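Local structure of phosphosugar isomerase (Escherichia coli O6:H1, 5UQI) at residues A[35-39]-A[119-123]; A[85-90]-A[112-118]; A[101-107]-A[128-132]; A[140-144]-A[156-161]. The protein binds arabinose-5-phosphate and probably interconverts it with its ketose isomer, as relatives of the GutQ/KpsF subfamily do. One frame throughout, in Å; residues are numbered along the deposited sequence.

Contact 1 of 4, residues A[35-39]-A[119-123]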
loop_
_atom_site.group_PDB
_atom_site.type_symbol
_atom_site.label_atom_id
_atom_site.label_comp_id
_atom_site.label_asym_id
_atom_site.label_seq_id
_atom_site.Cartn_x
_atom_site.Cartn_y
_atom_site.Cartn_z
ATOM N N LEU A 35 4.417 8.761 -8.821
ATOM C CA LEU A 35 3.251 8.207 -8.074
ATOM C C LEU A 35 2.285 9.337 -7.688
ATOM O O LEU A 35 1.047 9.255 -7.910
ATOM C CB LEU A 35 3.754 7.396 -6.876
ATOM C CG LEU A 35 2.628 6.915 -5.917
ATOM C CD1 LEU A 35 1.705 5.921 -6.662
ATOM C CD2 LEU A 35 3.254 6.257 -4.717
ATOM N N ILE A 36 2.853 10.416 -7.136
ATOM C CA ILE A 36 2.036 11.554 -6.735
ATOM C C ILE A 36 1.272 12.140 -7.926
ATOM O O ILE A 36 0.086 12.428 -7.834
ATOM C CB ILE A 36 2.876 12.648 -5.998
ATOM C CG1 ILE A 36 3.306 12.174 -4.610
ATOM C CG2 ILE A 36 2.096 13.973 -5.914
ATOM C CD1 ILE A 36 2.190 12.037 -3.606
ATOM N N LYS A 37 1.961 12.370 -9.041
ATOM C CA LYS A 37 1.318 12.899 -10.236
ATOM C C LYS A 37 0.196 12.057 -10.783
ATOM O O LYS A 37 -0.835 12.589 -11.123
ATOM C CB LYS A 37 2.383 13.147 -11.305
ATOM C CG LYS A 37 3.393 14.181 -10.838
ATOM C CD LYS A 37 4.495 14.384 -11.871
ATOM C CE LYS A 37 5.589 15.260 -11.299
ATOM N NZ LYS A 37 6.702 15.330 -12.284
ATOM N N VAL A 38 0.382 10.736 -10.837
ATOM C CA VAL A 38 -0.675 9.809 -11.306
ATOM C C VAL A 38 -1.860 9.916 -10.366
ATOM O O VAL A 38 -2.991 10.044 -10.816
ATOM C CB VAL A 38 -0.237 8.343 -11.357
ATOM C CG1 VAL A 38 -1.422 7.411 -11.624
ATOM C CG2 VAL A 38 0.853 8.114 -12.418
ATOM N N LEU A 39 -1.590 9.860 -9.052
ATOM C CA LEU A 39 -2.704 9.999 -8.090
ATOM C C LEU A 39 -3.452 11.329 -8.159
ATOM O O LEU A 39 -4.678 11.375 -8.041
ATOM C CB LEU A 39 -2.306 9.618 -6.658
ATOM C CG LEU A 39 -1.812 8.158 -6.577
ATOM C CD1 LEU A 39 -1.173 7.922 -5.193
ATOM C CD2 LEU A 39 -2.940 7.101 -6.775
ATOM N N TYR A 119 -5.612 2.363 -15.008
ATOM C CA TYR A 119 -4.210 2.544 -14.691
ATOM C C TYR A 119 -3.886 1.780 -13.410
ATOM O O TYR A 119 -4.648 1.908 -12.420
ATOM C CB TYR A 119 -3.968 4.038 -14.480
ATOM C CG TYR A 119 -2.513 4.382 -14.496
ATOM C CD1 TYR A 119 -1.720 4.267 -13.390
ATOM C CD2 TYR A 119 -1.888 4.782 -15.687
ATOM C CE1 TYR A 119 -0.361 4.544 -13.394
ATOM C CE2 TYR A 119 -0.538 5.052 -15.689
ATOM C CZ TYR A 119 0.228 4.962 -14.561
ATOM O OH TYR A 119 1.597 5.251 -14.558
ATOM N N LEU A 120 -2.877 0.924 -13.483
ATOM C CA LEU A 120 -2.522 -0.001 -12.385
ATOM C C LEU A 120 -1.208 0.405 -11.784
ATOM O O LEU A 120 -0.209 0.540 -12.457
ATOM C CB LEU A 120 -2.447 -1.467 -12.861
ATOM C CG LEU A 120 -3.660 -1.971 -13.650
ATOM C CD1 LEU A 120 -3.316 -3.426 -14.052
ATOM C CD2 LEU A 120 -4.985 -1.838 -12.846
ATOM N N ILE A 121 -1.169 0.503 -10.437
ATOM C CA ILE A 121 0.032 0.800 -9.689
ATOM C C ILE A 121 0.286 -0.394 -8.783
ATOM O O ILE A 121 -0.665 -0.916 -8.208
ATOM C CB ILE A 121 -0.238 2.054 -8.792
ATOM C CG1 ILE A 121 -0.452 3.268 -9.728
ATOM C CG2 ILE A 121 0.921 2.310 -7.827
ATOM C CD1 ILE A 121 -1.012 4.448 -8.942
ATOM N N SER A 122 1.522 -0.830 -8.647
ATOM C CA SER A 122 1.845 -1.883 -7.703
ATOM C C SER A 122 2.755 -1.370 -6.598
ATOM O O SER A 122 3.616 -0.532 -6.831
ATOM C CB SER A 122 2.491 -3.129 -8.343
ATOM O OG SER A 122 3.763 -2.714 -8.986
ATOM N N PHE A 123 2.537 -1.856 -5.359
ATOM C CA PHE A 123 3.508 -1.674 -4.303
ATOM C C PHE A 123 4.046 -3.042 -3.965
ATOM O O PHE A 123 3.298 -3.903 -3.407
ATOM C CB PHE A 123 2.773 -1.152 -3.020
ATOM C CG PHE A 123 2.324 0.315 -3.020
ATOM C CD1 PHE A 123 2.340 1.148 -4.137
ATOM C CD2 PHE A 123 1.745 0.845 -1.826
ATOM C CE1 PHE A 123 1.929 2.468 -4.066
ATOM C CE2 PHE A 123 1.285 2.162 -1.777
ATOM C CZ PHE A 123 1.399 2.988 -2.871
#
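V38 and Y119 approach each other from opposite directions, the valine from helix 32-41 and the tyrosine from segment 119-123. Both valine methyls meet the phenol group, the first obliquely: CG1 of V38 sits 3.5 Å from CE1 of Y119, while CG2 of V38 is 3.7 Å from the tyrosine OH. With CG anti to the backbone N (chi1 -165°), the ring of Y119 is carried to V38, and CG1 of I121 lies in its plane at the edge. A branched valine suits this place because its two methyls spread along the ring.

I121 points its CB at the helix and meets two leucines one helical turn apart. L35 crosses it at about a right angle, CD1 of L35 lying 3.8 Å from CD1 of I121; L39 comes in more slantwise, its CD2 3.9 Å from the same methyl. The other branch of L35 turns to F123, with CD2 of L35 4.1 Å from CE1 of the ring; these side chains also cross near a right angle, though the methyl meets the ring obliquely.

The helix packs on one face of the parallel alpha/beta sheet of the SIS domain; the axis of residues 35-39 makes 141° with that of strand residues 120-123, roughly antiparallel. I121 also forms backbone hydrogen bonds with V94 and L96 of the neighbouring strand, and L39 continues the apolar layer to V168 and L172 of helix 156-175. No hydrogen bond joins the two segments, so their attachment rests on dispersion forces, shape and the removal of apolar surface from water.

Contact 2 of 4, residues A[85-90]-A[112-118]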
loop_
_atom_site.group_PDB
_atom_site.type_symbol
_atom_site.label_atom_id
_atom_site.label_comp_id
_atom_site.label_asym_id
_atom_site.label_seq_id
_atom_site.Cartn_x
_atom_site.Cartn_y
_atom_site.Cartn_z
ATOM N N LEU A 85 -14.594 -6.972 -8.825
ATOM C CA LEU A 85 -14.029 -6.144 -9.879
ATOM C C LEU A 85 -15.064 -5.197 -10.503
ATOM O O LEU A 85 -14.667 -4.125 -10.993
ATOM C CB LEU A 85 -13.496 -7.104 -10.975
ATOM C CG LEU A 85 -12.090 -7.610 -10.635
ATOM C CD1 LEU A 85 -11.882 -8.854 -11.523
ATOM C CD2 LEU A 85 -11.000 -6.568 -10.927
ATOM N N GLY A 86 -16.367 -5.503 -10.365
ATOM C CA GLY A 86 -17.417 -4.640 -10.805
ATOM C C GLY A 86 -17.516 -3.339 -10.025
ATOM O O GLY A 86 -18.225 -2.390 -10.433
ATOM N N MET A 87 -16.761 -3.241 -8.920
ATOM C CA MET A 87 -16.742 -1.965 -8.188
ATOM C C MET A 87 -15.850 -0.933 -8.837
ATOM O O MET A 87 -15.946 0.272 -8.477
ATOM C CB MET A 87 -16.269 -2.197 -6.737
ATOM C CG MET A 87 -17.201 -3.154 -6.018
ATOM S SD MET A 87 -16.623 -3.482 -4.324
ATOM C CE MET A 87 -18.031 -4.438 -3.728
ATOM N N VAL A 88 -14.939 -1.401 -9.699
ATOM C CA VAL A 88 -13.874 -0.579 -10.329
ATOM C C VAL A 88 -14.425 -0.112 -11.675
ATOM O O VAL A 88 -14.815 -0.935 -12.497
ATOM C CB VAL A 88 -12.590 -1.426 -10.552
ATOM C CG1 VAL A 88 -11.504 -0.599 -11.259
ATOM C CG2 VAL A 88 -12.090 -1.976 -9.212
ATOM N N ALA A 89 -14.503 1.195 -11.838
ATOM C CA ALA A 89 -15.039 1.784 -13.086
ATOM C C ALA A 89 -14.003 2.632 -13.807
ATOM O O ALA A 89 -12.943 2.851 -13.303
ATOM C CB ALA A 89 -16.290 2.581 -12.788
ATOM N N LYS A 90 -14.338 3.110 -15.010
ATOM C CA LYS A 90 -13.294 3.597 -15.934
ATOM C C LYS A 90 -12.238 4.587 -15.409
ATOM O O LYS A 90 -11.044 4.431 -15.733
ATOM C CB LYS A 90 -13.937 4.148 -17.225
ATOM C CG LYS A 90 -14.913 5.292 -17.039
ATOM C CD LYS A 90 -15.186 6.042 -18.350
ATOM C CE LYS A 90 -16.379 5.460 -19.087
ATOM N NZ LYS A 90 -16.806 6.343 -20.211
ATOM N N SER A 112 -8.456 -9.508 -16.033
ATOM C CA SER A 112 -9.598 -8.677 -16.106
ATOM C C SER A 112 -9.238 -7.202 -16.018
ATOM O O SER A 112 -9.797 -6.399 -16.708
ATOM C CB SER A 112 -10.635 -9.019 -14.991
ATOM O OG SER A 112 -11.149 -10.355 -15.180
ATOM N N LEU A 113 -8.327 -6.838 -15.097
ATOM C CA LEU A 113 -8.015 -5.427 -14.977
ATOM C C LEU A 113 -7.349 -4.846 -16.259
ATOM O O LEU A 113 -7.586 -3.686 -16.580
ATOM C CB LEU A 113 -7.064 -5.203 -13.783
ATOM C CG LEU A 113 -7.784 -5.200 -12.429
ATOM C CD1 LEU A 113 -6.734 -5.269 -11.286
ATOM C CD2 LEU A 113 -8.714 -3.978 -12.345
ATOM N N LYS A 114 -6.594 -5.702 -16.970
ATOM C CA LYS A 114 -6.058 -5.286 -18.279
ATOM C C LYS A 114 -7.173 -5.028 -19.321
ATOM O O LYS A 114 -7.159 -3.975 -19.990
ATOM C CB LYS A 114 -5.077 -6.369 -18.788
ATOM C CG LYS A 114 -3.777 -6.403 -18.040
ATOM C CD LYS A 114 -3.028 -5.111 -18.277
ATOM C CE LYS A 114 -1.697 -5.221 -17.591
ATOM N NZ LYS A 114 -0.859 -4.046 -17.899
ATOM N N LYS A 115 -8.174 -5.910 -19.379
ATOM C CA LYS A 115 -9.359 -5.675 -20.213
ATOM C C LYS A 115 -10.147 -4.454 -19.841
ATOM O O LYS A 115 -10.670 -3.757 -20.692
ATOM C CB LYS A 115 -10.274 -6.892 -20.330
ATOM C CG LYS A 115 -9.600 -8.160 -20.863
ATOM C CD LYS A 115 -10.683 -9.210 -21.080
ATOM C CE LYS A 115 -10.136 -10.628 -21.019
ATOM N NZ LYS A 115 -9.366 -10.942 -22.254
ATOM N N MET A 116 -10.219 -4.149 -18.540
ATOM C CA MET A 116 -11.006 -3.035 -18.065
ATOM C C MET A 116 -10.315 -1.722 -18.349
ATOM O O MET A 116 -10.979 -0.694 -18.518
ATOM C CB MET A 116 -11.217 -3.217 -16.539
ATOM C CG MET A 116 -12.192 -4.358 -16.306
ATOM S SD MET A 116 -12.150 -4.934 -14.578
ATOM C CE MET A 116 -12.794 -3.474 -13.706
ATOM N N GLY A 117 -8.981 -1.761 -18.420
ATOM C CA GLY A 117 -8.197 -0.598 -18.888
ATOM C C GLY A 117 -7.720 0.371 -17.846
ATOM O O GLY A 117 -7.023 1.321 -18.146
ATOM N N ASN A 118 -8.098 0.165 -16.590
ATOM C CA ASN A 118 -7.603 1.098 -15.600
ATOM C C ASN A 118 -6.085 1.202 -15.444
ATOM O O ASN A 118 -5.366 0.197 -15.603
ATOM C CB ASN A 118 -8.189 0.685 -14.248
ATOM C CG ASN A 118 -9.700 0.604 -14.274
ATOM O OD1 ASN A 118 -10.291 -0.411 -14.709
ATOM N ND2 ASN A 118 -10.319 1.644 -13.788
HETATM O O HOH W 1 -12.904 -0.094 -14.985
HETATM O O HOH W 2 -10.230 2.338 -17.573
#
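M116 reaches from the last turn of helix 110-116 towards L85 and V88, before strand 93-97. CB points at the loop, CG carries the chain on, and SD comes within 4.2 Å of CD2 of L85. A bend at chi3 (66°) then brings CE up to two backbone oxygens, 3.4 Å from O of L85 and 3.5 Å from O of V88, with CB of V88 3.8 Å away. An unbranched, flexible thioether can reach across and turn its polarised methyl to the carbonyls at little cost.

L85 sets CD1 against CB of S112 and CD2 3.7 Å from CD2 of L113. Downstream, G117 takes positive phi as the helix ends, and N118 turns its amide to the loop. ND2 of N118 donates to O of A89 (2.9 Å) in a bent bond (N-H...O 143°); the oxygen lies in the amide plane, but the donor stands above the carbonyl plane. The same nitrogen bonds O of D92, while a water donates 2.6 Å to OD1 of N118 and also to O of V88. Gripped at both ends, the buried amide is held in orientation, tying the polar loop backbone to the helix terminus beside an apolar patch.

Contact 3 of 4, residues A[101-107]-A[128-132]. With A5P (arabinose-5-phosphate), chain B.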
loop_
_atom_site.group_PDB
_atom_site.type_symbol
_atom_site.label_atom_id
_atom_site.label_comp_id
_atom_site.label_asym_id
_atom_site.label_seq_id
_atom_site.Cartn_x
_atom_site.Cartn_y
_atom_site.Cartn_z
ATOM N N GLY A 101 4.883 -9.642 -4.625
ATOM C CA GLY A 101 4.516 -9.378 -6.035
ATOM C C GLY A 101 4.258 -10.673 -6.797
ATOM O O GLY A 101 4.122 -10.648 -8.039
ATOM N N GLU A 102 4.076 -11.774 -6.052
ATOM C CA GLU A 102 3.834 -13.093 -6.659
ATOM C C GLU A 102 2.566 -13.765 -6.144
ATOM O O GLU A 102 2.247 -14.888 -6.562
ATOM C CB GLU A 102 5.037 -14.013 -6.425
ATOM C CG GLU A 102 6.384 -13.495 -7.003
ATOM C CD GLU A 102 6.387 -13.326 -8.507
ATOM O OE1 GLU A 102 5.546 -13.969 -9.190
ATOM O OE2 GLU A 102 7.234 -12.496 -9.015
ATOM N N THR A 103 1.831 -13.075 -5.240
ATOM C CA THR A 103 0.697 -13.741 -4.576
ATOM C C THR A 103 -0.316 -14.136 -5.608
ATOM O O THR A 103 -0.779 -13.285 -6.327
ATOM C CB THR A 103 0.087 -12.690 -3.605
ATOM O OG1 THR A 103 1.140 -12.255 -2.765
ATOM C CG2 THR A 103 -1.078 -13.298 -2.775
ATOM N N ALA A 104 -0.684 -15.425 -5.645
ATOM C CA ALA A 104 -1.575 -15.949 -6.695
ATOM C C ALA A 104 -2.886 -15.195 -6.776
ATOM O O ALA A 104 -3.366 -14.836 -7.842
ATOM C CB ALA A 104 -1.842 -17.432 -6.505
ATOM N N GLU A 105 -3.461 -14.907 -5.595
ATOM C CA GLU A 105 -4.747 -14.216 -5.608
ATOM C C GLU A 105 -4.684 -12.828 -6.235
ATOM O O GLU A 105 -5.662 -12.380 -6.846
ATOM C CB GLU A 105 -5.285 -14.107 -4.138
ATOM C CG GLU A 105 -5.586 -15.456 -3.492
ATOM C CD GLU A 105 -4.420 -16.010 -2.686
ATOM O OE1 GLU A 105 -3.211 -15.715 -2.998
ATOM O OE2 GLU A 105 -4.683 -16.833 -1.800
ATOM N N ILE A 106 -3.570 -12.117 -6.098
ATOM C CA ILE A 106 -3.475 -10.803 -6.647
ATOM C C ILE A 106 -3.187 -10.893 -8.140
ATOM O O ILE A 106 -3.776 -10.152 -8.894
ATOM C CB ILE A 106 -2.374 -9.966 -5.927
ATOM C CG1 ILE A 106 -2.634 -9.903 -4.427
ATOM C CG2 ILE A 106 -2.246 -8.578 -6.528
ATOM C CD1 ILE A 106 -3.958 -9.154 -4.125
ATOM N N LEU A 107 -2.323 -11.825 -8.524
ATOM C CA LEU A 107 -2.092 -11.925 -9.998
ATOM C C LEU A 107 -3.363 -12.329 -10.739
ATOM O O LEU A 107 -3.487 -11.991 -11.935
ATOM C CB LEU A 107 -1.041 -12.957 -10.311
ATOM C CG LEU A 107 0.267 -12.700 -9.615
ATOM C CD1 LEU A 107 1.291 -13.806 -9.880
ATOM C CD2 LEU A 107 0.940 -11.395 -9.968
ATOM N N HIS A 128 10.899 -6.388 -10.481
ATOM C CA HIS A 128 10.947 -7.577 -11.317
ATOM C C HIS A 128 9.868 -8.597 -11.002
ATOM O O HIS A 128 9.796 -9.662 -11.641
ATOM C CB HIS A 128 12.345 -8.271 -11.255
ATOM C CG HIS A 128 13.468 -7.384 -11.680
ATOM N ND1 HIS A 128 13.707 -7.082 -13.008
ATOM C CD2 HIS A 128 14.376 -6.683 -10.962
ATOM C CE1 HIS A 128 14.731 -6.251 -13.089
ATOM N NE2 HIS A 128 15.165 -6.000 -11.864
ATOM N N SER A 129 9.025 -8.292 -10.008
ATOM C CA SER A 129 8.002 -9.264 -9.619
ATOM C C SER A 129 6.945 -9.332 -10.707
ATOM O O SER A 129 6.771 -8.379 -11.472
ATOM C CB SER A 129 7.397 -8.915 -8.236
ATOM O OG SER A 129 6.653 -7.690 -8.306
ATOM N N SER A 130 6.202 -10.441 -10.722
ATOM C CA SER A 130 5.127 -10.654 -11.678
ATOM C C SER A 130 4.120 -9.528 -11.670
ATOM O O SER A 130 3.747 -8.994 -12.680
ATOM C CB SER A 130 4.435 -11.997 -11.421
ATOM O OG SER A 130 5.370 -13.090 -11.613
ATOM N N LEU A 131 3.694 -9.138 -10.464
ATOM C CA LEU A 131 2.767 -8.022 -10.373
ATOM C C LEU A 131 3.320 -6.676 -10.910
ATOM O O LEU A 131 2.658 -5.988 -11.664
ATOM C CB LEU A 131 2.344 -7.805 -8.873
ATOM C CG LEU A 131 1.370 -6.649 -8.668
ATOM C CD1 LEU A 131 0.054 -6.838 -9.388
ATOM C CD2 LEU A 131 1.084 -6.526 -7.153
ATOM N N ALA A 132 4.547 -6.348 -10.495
ATOM C CA ALA A 132 5.184 -5.102 -10.861
ATOM C C ALA A 132 5.379 -4.976 -12.381
ATOM O O ALA A 132 5.105 -3.926 -12.925
ATOM C CB ALA A 132 6.483 -4.959 -10.133
HETATM C C1 A5P B . 0.877 -13.888 5.000
HETATM O O1 A5P B . 1.755 -13.511 5.655
HETATM C C2 A5P B . -0.087 -12.885 4.557
HETATM O O2 A5P B . -0.713 -12.186 5.586
HETATM C C3 A5P B . 0.708 -12.086 3.617
HETATM O O3 A5P B . 0.533 -10.671 3.755
HETATM C C4 A5P B . 0.032 -12.713 2.425
HETATM O O4 A5P B . 0.537 -14.021 2.214
HETATM C C5 A5P B . 0.183 -11.899 1.177
HETATM O O5 A5P B . 1.518 -11.863 0.838
HETATM P P A5P B . 1.921 -10.679 -0.156
HETATM O O1P A5P B . 2.029 -9.357 0.625
HETATM O O2P A5P B . 3.366 -11.184 -0.681
HETATM O O3P A5P B . 0.868 -10.550 -1.136
#
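G101 and E102, in a sugar-phosphate-binding loop of the SIS fold, abut S130 and L131 at the start of helix 130-134. Hydrogen bonds do most of the joining. N of L131 donates to O of G101 (2.9 Å, N-H...O 165°), in the carbonyl plane. Both carboxylate oxygens of E102 then hold S130: OE1 takes the serine OG through its syn lone pair, whereas OE2 receives N of S130 at 2.9 Å from above the carboxylate plane. A bend at chi2 (-62°) folds the glutamate back to the helix start, where its negative charge would probably be favoured by the helix dipole.

S129 is the N-cap of this helix; its OG is held chiefly by O of S126 and accepts a weak capping bond from N of A132. G101, at positive phi, lies with CA 3.5 Å from OG of S129, so a residue lacking a side chain suits the close approach.

Apolar contacts are fewer: CG2 of I106 lies 4.0 Å from CD2 of L131, and CD2 of L107 is 4.0 Å from CB of L131.

The ligand is met by T103, whose hydroxyl is also bonded to S98; N of S100 and N of K53 also hold arabinose-5-phosphate. OG1 of T103 donates to O3P of the phosphate, though the modelled 2.4 Å is doubtfully short.

Contact 4 of 4, residues A[140-144]-A[156-161]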
loop_
_atom_site.group_PDB
_atom_site.type_symbol
_atom_site.label_atom_id
_atom_site.label_comp_id
_atom_site.label_asym_id
_atom_site.label_seq_id
_atom_site.Cartn_x
_atom_site.Cartn_y
_atom_site.Cartn_z
ATOM N N GLU A 140 8.638 0.396 -5.944
ATOM C CA GLU A 140 9.418 -0.635 -5.270
ATOM C C GLU A 140 9.620 -0.148 -3.831
ATOM O O GLU A 140 10.075 0.993 -3.582
ATOM C CB GLU A 140 10.747 -0.905 -6.008
ATOM C CG GLU A 140 11.595 -2.006 -5.406
ATOM C CD GLU A 140 12.849 -2.263 -6.258
ATOM O OE1 GLU A 140 13.794 -1.492 -6.029
ATOM O OE2 GLU A 140 12.900 -3.145 -7.167
ATOM N N ILE A 141 9.163 -0.958 -2.878
ATOM C CA ILE A 141 9.306 -0.633 -1.458
ATOM C C ILE A 141 10.160 -1.768 -0.902
ATOM O O ILE A 141 9.628 -2.805 -0.502
ATOM C CB ILE A 141 7.942 -0.584 -0.755
ATOM C CG1 ILE A 141 7.035 0.451 -1.477
ATOM C CG2 ILE A 141 8.173 -0.262 0.744
ATOM C CD1 ILE A 141 5.629 0.596 -0.936
ATOM N N PRO A 142 11.492 -1.562 -0.874
ATOM C CA PRO A 142 12.404 -2.643 -0.528
ATOM C C PRO A 142 12.279 -3.014 0.969
ATOM O O PRO A 142 12.209 -2.129 1.844
ATOM C CB PRO A 142 13.785 -2.048 -0.864
ATOM C CG PRO A 142 13.614 -0.582 -0.630
ATOM C CD PRO A 142 12.173 -0.248 -0.921
ATOM N N VAL A 143 12.181 -4.310 1.226
ATOM C CA VAL A 143 12.151 -4.839 2.577
ATOM C C VAL A 143 13.084 -6.044 2.593
ATOM O O VAL A 143 12.802 -7.059 1.959
ATOM C CB VAL A 143 10.718 -5.254 3.016
ATOM C CG1 VAL A 143 10.738 -5.795 4.455
ATOM C CG2 VAL A 143 9.712 -4.092 2.853
ATOM N N LYS A 144 14.182 -5.893 3.319
ATOM C CA LYS A 144 15.276 -6.874 3.451
ATOM C C LYS A 144 14.869 -8.213 4.070
ATOM O O LYS A 144 15.210 -9.296 3.553
ATOM C CB LYS A 144 16.432 -6.247 4.286
ATOM C CG LYS A 144 16.050 -5.086 5.254
ATOM C CD LYS A 144 15.463 -5.494 6.637
ATOM C CE LYS A 144 15.493 -4.360 7.678
ATOM N NZ LYS A 144 15.019 -4.703 9.067
ATOM N N CYS A 156 8.084 -6.199 9.467
ATOM C CA CYS A 156 8.812 -5.129 8.789
ATOM C C CYS A 156 8.041 -4.727 7.495
ATOM O O CYS A 156 7.909 -3.530 7.247
ATOM C CB CYS A 156 10.203 -5.557 8.413
ATOM S SG CYS A 156 11.194 -5.861 9.891
ATOM N N SER A 157 7.587 -5.684 6.680
ATOM C CA SER A 157 7.032 -5.283 5.370
ATOM C C SER A 157 5.670 -4.558 5.510
ATOM O O SER A 157 5.475 -3.524 4.844
ATOM C CB SER A 157 6.861 -6.451 4.440
ATOM O OG SER A 157 6.014 -7.383 5.090
ATOM N N SER A 158 4.753 -5.076 6.326
ATOM C CA SER A 158 3.439 -4.444 6.484
ATOM C C SER A 158 3.600 -3.069 7.110
ATOM O O SER A 158 2.889 -2.122 6.721
ATOM C CB SER A 158 2.513 -5.397 7.312
ATOM O OG SER A 158 3.264 -5.899 8.456
ATOM N N THR A 159 4.519 -2.926 8.053
ATOM C CA THR A 159 4.722 -1.626 8.662
ATOM C C THR A 159 5.352 -0.667 7.674
ATOM O O THR A 159 4.926 0.455 7.638
ATOM C CB THR A 159 5.599 -1.707 9.943
ATOM O OG1 THR A 159 4.803 -2.416 10.923
ATOM C CG2 THR A 159 6.015 -0.309 10.494
ATOM N N VAL A 160 6.340 -1.110 6.861
ATOM C CA VAL A 160 6.942 -0.170 5.928
ATOM C C VAL A 160 5.920 0.359 4.903
ATOM O O VAL A 160 5.904 1.563 4.549
ATOM C CB VAL A 160 8.111 -0.854 5.183
ATOM C CG1 VAL A 160 8.632 0.071 4.132
ATOM C CG2 VAL A 160 9.233 -1.123 6.190
ATOM N N VAL A 161 5.103 -0.548 4.346
ATOM C CA VAL A 161 4.090 -0.157 3.384
ATOM C C VAL A 161 3.077 0.823 4.039
ATOM O O VAL A 161 2.655 1.798 3.392
ATOM C CB VAL A 161 3.358 -1.383 2.803
ATOM C CG1 VAL A 161 2.312 -0.891 1.820
ATOM C CG2 VAL A 161 4.377 -2.167 2.029
#
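V143 lies against the first turn of helix 156-175, in the alpha/beta fold of the SIS domain, where the chain leaving strand 137-140, outermost in this chain's sheet, runs alongside. Both its methyls touch S157: CG1 of V143 is 3.9 Å from CA of S157, and CG2 of V143 is 4.0 Å from CB of S157. CG1 also meets CB of C156. Small residues here let the loop valine come close to the helical backbone.

One turn on, I141 and V160 slide past each other in opposite directions. With chi1 at -57°, CG1 of I141 is anti to the carbonyl carbon and CG2 anti to the backbone N, which brings CG2 to CG1 of V160 while CD1 reaches CG2 of V161, 4.2 Å away. Beta-branched chains, stiff near the backbone, fit such a seam.

Further out, a backbone hydrogen bond ties I141 to T124, and F123 packs on I141 and V161. A20 and V24 of helix 3-25 also touch V160. The buried hydroxyl of S157 is satisfied by OE2 of E146, and N99 of the sugar pocket touches V143 and S157. Near the solvent, NZ of K144, weakly hydrogen-bonded to O of N16, stands 4.1 Å from SG of C156. Tightest is the methyl pair CG2 of I141 and CG1 of V160, at 3.4 Å closer than usual van der Waals contact.

Strand 120-124 of contact 1 touches all three other contacts. From contact 1, L120 packs on L113 of contact 2, S122 on L131 and A132 of contact 3, and F123 on I141 and V161 of contact 4, so the strand's two faces serve different neighbours. Contact 2 is nested within the chain loop closed by contact 1 and lies farthest from contact 4, their centres 27 Å apart. Contact 3 holds T103 of the arabinose-5-phosphate pocket; its centre is 15 Å from that of contact 4, whose S157 side chain comes within about 6 Å of the ligand. The side chain of F123 is about 9 Å from the sugar phosphate and that of L113 about 14 Å.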